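Local structure of putative hydrolase (Burkholderia cenocepacia, 4X00) at residues W90-A95 with A123-K128; P106-W111 with A116-Y121. The protein probably hydrolyses ester bonds, as a putative aryl esterase of the alpha/beta hydrolase fold. All coordinates share one frame; numbering follows the deposited sequence.

Both contacts involve helix 113-125 of the alpha/beta hydrolase fold, and their centres lie about 8 Å apart. In contact 1 the C-terminal end of that helix meets helix 87-100; in contact 2 its middle packs on strand 107-111, a central strand of the sheet. Along the chain the order is helix 87-100, strand 107-111, helix 113-125, so that contact 2 is nested within the loop that contact 1 closes. The two also touch directly, Ala91 CB lying 3.5 Å from Tyr121 N. Helix 113-125, which follows the probable nucleophile elbow, thus packs on the sheet through its middle and on helix 87-100 through its end.

Contact 1: W90-A95 with A123-K128; sequences WADDLA and AAYGDK
In the helical layer of the alpha/beta hydrolase fold, the C-terminal end of helix 113-125 meets helix 87-100, and Tyr125 carries the contact from the last turn. The helices approach closely at small residues, with Ala91 CA 7.6 Å from Ala124 CA, and Tyr125 reaches over to helix 87-100. Its hydroxyl donates a very short hydrogen bond to the carboxylate of the neighbouring helix, with Tyr125 OH 2.5 Å from Asp92 OD1. The acceptor oxygen lies at the ring edge, in the ring plane, while the carboxylate itself is turned 77° from that plane. Asp92 CG stands beside its own backbone N (chi1 -70°), a setting that brings OD1 round to the hydroxyl although the side chain does not start out toward the other helix. The same oxygen forms a salt bridge with Arg88, so it is gripped by two partners, and the positive charge would probably stabilise the carboxylate as an anion.

One face of the phenol ring rests on Ala95, whose methyl makes a CH-pi contact: Ala95 CB is 4.0 Å from the ring centroid of Tyr125, displaced toward the hydroxyl end, and its nearest ring atom is Tyr125 CZ at 3.6 Å. Beyond Tyr125 the chain leaves the helix at Gly126, which has positive phi. Arg88 also touches Tyr125 and Ala124, while the Tyr125 ring meets that of Tyr121. Strand 107-111 lies between the two helices in the chain, and both pack on the side of it that carries Leu108.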
loop_
_atom_site.group_PDB
_atom_site.type_symbol
_atom_site.label_atom_id
_atom_site.label_comp_id
_atom_site.label_asym_id
_atom_site.label_seq_id
_atom_site.Cartn_x
_atom_site.Cartn_y
_atom_site.Cartn_z
ATOM N N TRP A 90 3.481 -12.099 0.321
ATOM C CA TRP A 90 3.344 -10.750 -0.220
ATOM C C TRP A 90 4.693 -10.026 -0.178
ATOM O O TRP A 90 5.019 -9.244 -1.069
ATOM C CB TRP A 90 2.321 -9.938 0.569
ATOM C CG TRP A 90 0.947 -10.573 0.765
ATOM C CD1 TRP A 90 0.648 -11.677 1.499
ATOM C CD2 TRP A 90 -0.300 -10.081 0.266
ATOM N NE1 TRP A 90 -0.705 -11.915 1.483
ATOM C CE2 TRP A 90 -1.311 -10.945 0.731
ATOM C CE3 TRP A 90 -0.661 -8.989 -0.529
ATOM C CZ2 TRP A 90 -2.662 -10.755 0.412
ATOM C CZ3 TRP A 90 -1.990 -8.796 -0.832
ATOM C CH2 TRP A 90 -2.977 -9.659 -0.356
ATOM N N ALA A 91 5.446 -10.240 0.893
ATOM C CA ALA A 91 6.792 -9.706 0.955
ATOM C C ALA A 91 7.664 -10.253 -0.163
ATOM O O ALA A 91 8.488 -9.513 -0.728
ATOM C CB ALA A 91 7.432 -9.994 2.321
ATOM N N ASP A 92 7.510 -11.543 -0.473
ATOM C CA ASP A 92 8.282 -12.133 -1.572
ATOM C C ASP A 92 7.872 -11.576 -2.931
ATOM O O ASP A 92 8.719 -11.469 -3.823
ATOM C CB ASP A 92 8.153 -13.658 -1.581
ATOM C CG ASP A 92 8.865 -14.327 -0.414
ATOM O OD1 ASP A 92 9.669 -13.690 0.313
ATOM O OD2 ASP A 92 8.628 -15.531 -0.233
ATOM N N ASP A 93 6.597 -11.215 -3.098
ATOM C CA ASP A 93 6.172 -10.550 -4.327
ATOM C C ASP A 93 6.952 -9.243 -4.491
ATOM O O ASP A 93 7.470 -8.950 -5.571
ATOM C CB ASP A 93 4.662 -10.206 -4.323
ATOM C CG ASP A 93 3.742 -11.425 -4.313
ATOM O OD1 ASP A 93 4.180 -12.521 -4.665
ATOM O OD2 ASP A 93 2.553 -11.239 -3.978
ATOM N N LEU A 94 6.994 -8.441 -3.423
ATOM C CA LEU A 94 7.717 -7.181 -3.448
ATOM C C LEU A 94 9.212 -7.430 -3.726
ATOM O O LEU A 94 9.809 -6.743 -4.567
ATOM C CB LEU A 94 7.522 -6.440 -2.139
ATOM C CG LEU A 94 8.331 -5.148 -2.024
ATOM C CD1 LEU A 94 8.000 -4.155 -3.158
ATOM C CD2 LEU A 94 8.054 -4.551 -0.666
ATOM N N ALA A 95 9.807 -8.429 -3.071
ATOM C CA ALA A 95 11.217 -8.716 -3.301
ATOM C C ALA A 95 11.469 -9.090 -4.763
ATOM O O ALA A 95 12.493 -8.726 -5.338
ATOM C CB ALA A 95 11.692 -9.827 -2.380
ATOM N N ALA A 123 10.844 -7.473 7.751
ATOM C CA ALA A 123 11.102 -8.573 8.692
ATOM C C ALA A 123 11.917 -9.681 8.036
ATOM O O ALA A 123 12.837 -10.250 8.643
ATOM C CB ALA A 123 9.784 -9.120 9.231
ATOM N N ALA A 124 11.584 -9.987 6.785
ATOM C CA ALA A 124 12.213 -11.125 6.113
ATOM C C ALA A 124 13.559 -10.783 5.468
ATOM O O ALA A 124 14.471 -11.627 5.432
ATOM C CB ALA A 124 11.259 -11.689 5.053
ATOM N N TYR A 125 13.687 -9.554 4.963
ATOM C CA TYR A 125 14.821 -9.199 4.111
ATOM C C TYR A 125 15.690 -8.102 4.708
ATOM O O TYR A 125 16.795 -7.880 4.231
ATOM C CB TYR A 125 14.326 -8.751 2.728
ATOM C CG TYR A 125 13.690 -9.867 1.929
ATOM C CD1 TYR A 125 14.462 -10.689 1.131
ATOM C CD2 TYR A 125 12.321 -10.088 1.966
ATOM C CE1 TYR A 125 13.883 -11.719 0.395
ATOM C CE2 TYR A 125 11.742 -11.112 1.236
ATOM C CZ TYR A 125 12.528 -11.921 0.452
ATOM O OH TYR A 125 11.952 -12.959 -0.282
ATOM N N GLY A 126 15.179 -7.400 5.721
ATOM C CA GLY A 126 15.849 -6.223 6.242
ATOM C C GLY A 126 15.813 -5.083 5.251
ATOM O O GLY A 126 15.132 -5.157 4.235
ATOM N N ASP A 127 16.537 -4.008 5.534
ATOM C CA ASP A 127 16.438 -2.825 4.676
ATOM C C ASP A 127 17.677 -2.491 3.847
ATOM O O ASP A 127 17.743 -1.401 3.268
ATOM C CB ASP A 127 16.046 -1.598 5.500
ATOM C CG ASP A 127 17.078 -1.226 6.531
ATOM O OD1 ASP A 127 18.210 -1.770 6.511
ATOM O OD2 ASP A 127 16.739 -0.364 7.360
ATOM N N LYS A 128 18.626 -3.425 3.727
ATOM C CA LYS A 128 19.857 -3.082 3.019
ATOM C C LYS A 128 19.601 -2.916 1.524
ATOM O O LYS A 128 20.389 -2.286 0.823
ATOM C CB LYS A 128 20.952 -4.125 3.269
#

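Contact 2: P106-W111 with A116-Y121; sequences PVLVGW and AVISNY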
loop_
_atom_site.group_PDB
_atom_site.type_symbol
_atom_site.label_atom_id
_atom_site.label_comp_id
_atom_site.label_asym_id
_atom_site.label_seq_id
_atom_site.Cartn_x
_atom_site.Cartn_y
_atom_site.Cartn_z
ATOM N N PRO A 106 15.574 1.337 -3.947
ATOM C CA PRO A 106 14.310 2.068 -4.119
ATOM C C PRO A 106 13.789 2.595 -2.798
ATOM O O PRO A 106 14.073 2.048 -1.728
ATOM C CB PRO A 106 13.335 0.997 -4.661
ATOM C CG PRO A 106 13.881 -0.270 -4.099
ATOM C CD PRO A 106 15.389 -0.115 -4.120
ATOM N N VAL A 107 12.983 3.638 -2.887
ATOM C CA VAL A 107 12.131 4.032 -1.771
ATOM C C VAL A 107 10.799 3.298 -1.951
ATOM O O VAL A 107 10.242 3.309 -3.046
ATOM C CB VAL A 107 11.931 5.553 -1.738
ATOM C CG1 VAL A 107 10.813 5.935 -0.751
ATOM C CG2 VAL A 107 13.263 6.246 -1.381
ATOM N N LEU A 108 10.308 2.683 -0.882
ATOM C CA LEU A 108 9.004 2.006 -0.892
ATOM C C LEU A 108 7.918 2.938 -0.399
ATOM O O LEU A 108 8.132 3.675 0.574
ATOM C CB LEU A 108 9.038 0.772 0.006
ATOM C CG LEU A 108 10.202 -0.188 -0.265
ATOM C CD1 LEU A 108 10.100 -1.379 0.677
ATOM C CD2 LEU A 108 10.197 -0.611 -1.759
ATOM N N VAL A 109 6.762 2.931 -1.058
ATOM C CA VAL A 109 5.621 3.753 -0.620
ATOM C C VAL A 109 4.460 2.783 -0.494
ATOM O O VAL A 109 4.001 2.246 -1.498
ATOM C CB VAL A 109 5.283 4.861 -1.620
ATOM C CG1 VAL A 109 4.071 5.683 -1.148
ATOM C CG2 VAL A 109 6.509 5.750 -1.819
ATOM N N GLY A 110 3.982 2.563 0.718
ATOM C CA GLY A 110 2.954 1.544 0.943
ATOM C C GLY A 110 1.689 2.121 1.546
ATOM O O GLY A 110 1.743 2.721 2.614
ATOM N N TRP A 111 0.562 1.944 0.865
ATOM C CA TRP A 111 -0.738 2.430 1.325
ATOM C C TRP A 111 -1.490 1.323 2.044
ATOM O O TRP A 111 -1.780 0.291 1.432
ATOM C CB TRP A 111 -1.563 2.923 0.137
ATOM C CG TRP A 111 -2.954 3.329 0.487
ATOM C CD1 TRP A 111 -3.343 4.004 1.607
ATOM C CD2 TRP A 111 -4.152 3.090 -0.288
ATOM N NE1 TRP A 111 -4.711 4.207 1.576
ATOM C CE2 TRP A 111 -5.223 3.655 0.426
ATOM C CE3 TRP A 111 -4.408 2.486 -1.531
ATOM C CZ2 TRP A 111 -6.529 3.643 -0.050
ATOM C CZ3 TRP A 111 -5.717 2.449 -1.988
ATOM C CH2 TRP A 111 -6.760 3.011 -1.244
ATOM N N ALA A 116 1.633 -3.033 5.551
ATOM C CA ALA A 116 1.889 -4.343 6.152
ATOM C C ALA A 116 2.819 -5.177 5.278
ATOM O O ALA A 116 3.662 -5.937 5.787
ATOM C CB ALA A 116 0.568 -5.079 6.383
ATOM N N VAL A 117 2.654 -5.054 3.964
ATOM C CA VAL A 117 3.592 -5.722 3.054
ATOM C C VAL A 117 5.030 -5.214 3.302
ATOM O O VAL A 117 5.979 -6.025 3.359
ATOM C CB VAL A 117 3.201 -5.490 1.575
ATOM C CG1 VAL A 117 4.274 -5.997 0.613
ATOM C CG2 VAL A 117 1.828 -6.119 1.240
ATOM N N ILE A 118 5.205 -3.889 3.451
ATOM C CA ILE A 118 6.538 -3.364 3.769
ATOM C C ILE A 118 7.048 -3.934 5.087
ATOM O O ILE A 118 8.224 -4.325 5.168
ATOM C CB ILE A 118 6.540 -1.821 3.813
ATOM C CG1 ILE A 118 6.285 -1.277 2.411
ATOM C CG2 ILE A 118 7.906 -1.317 4.333
ATOM C CD1 ILE A 118 6.112 0.254 2.353
ATOM N N SER A 119 6.206 -3.981 6.123
ATOM C CA SER A 119 6.701 -4.529 7.395
ATOM C C SER A 119 7.165 -5.968 7.229
ATOM O O SER A 119 8.195 -6.360 7.790
ATOM C CB SER A 119 5.637 -4.491 8.489
ATOM O OG SER A 119 5.338 -3.146 8.796
ATOM N N ASN A 120 6.398 -6.760 6.478
ATOM C CA ASN A 120 6.774 -8.154 6.273
ATOM C C ASN A 120 8.036 -8.280 5.417
ATOM O O ASN A 120 8.866 -9.166 5.669
ATOM C CB ASN A 120 5.603 -8.929 5.672
ATOM C CG ASN A 120 4.574 -9.279 6.708
ATOM O OD1 ASN A 120 4.931 -9.593 7.850
ATOM N ND2 ASN A 120 3.287 -9.289 6.314
ATOM N N TYR A 121 8.212 -7.373 4.457
ATOM C CA TYR A 121 9.444 -7.320 3.691
ATOM C C TYR A 121 10.637 -6.974 4.588
ATOM O O TYR A 121 11.680 -7.650 4.538
ATOM C CB TYR A 121 9.307 -6.304 2.538
ATOM C CG TYR A 121 10.603 -6.075 1.813
ATOM C CD1 TYR A 121 11.012 -6.942 0.798
ATOM C CD2 TYR A 121 11.455 -5.042 2.184
ATOM C CE1 TYR A 121 12.223 -6.750 0.138
ATOM C CE2 TYR A 121 12.653 -4.840 1.528
ATOM C CZ TYR A 121 13.054 -5.706 0.524
ATOM O OH TYR A 121 14.267 -5.483 -0.112
#
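Ile118 of helix 113-125 reaches onto strand 107-111, and its longer branch makes most of the contact. CB points toward the strand, and Ile118 CG1, placed beside the backbone N (chi1 -67°), lies 4.2 Å from both Leu108 CB and Leu108 CD1. The branch then runs on extended (chi2 174°), and its terminal methyl packs directly on the backbone of Gly110, which has no side chain: Ile118 CD1 is 3.5 Å from Gly110 N. The same methyl, Ile118 CD1, is 3.8 Å from Leu108 CB. Leu108 runs alongside Ile118 with the reverse direction, and Leu108 CD1 comes 4.2 Å from Tyr121 CD2, with Leu108 and Tyr121 roughly perpendicular. The contact is buried and no hydrogen bond crosses it. Gly110 opens a GxSxG pattern consistent with a nucleophile elbow, the sharp turn from strand to helix in this fold. The N-to-C directions of strand 107-111 and helix segment 116-121 differ by 134°, their axes 8.2 Å apart, within a beta-alpha-beta unit completed by strand 132-136. Ile118 also touches Ile40 of strand 36-40 and Ala133 and Tyr135 of strand 132-136, while Leu94 of helix 87-100 packs against both Leu108 and Tyr121.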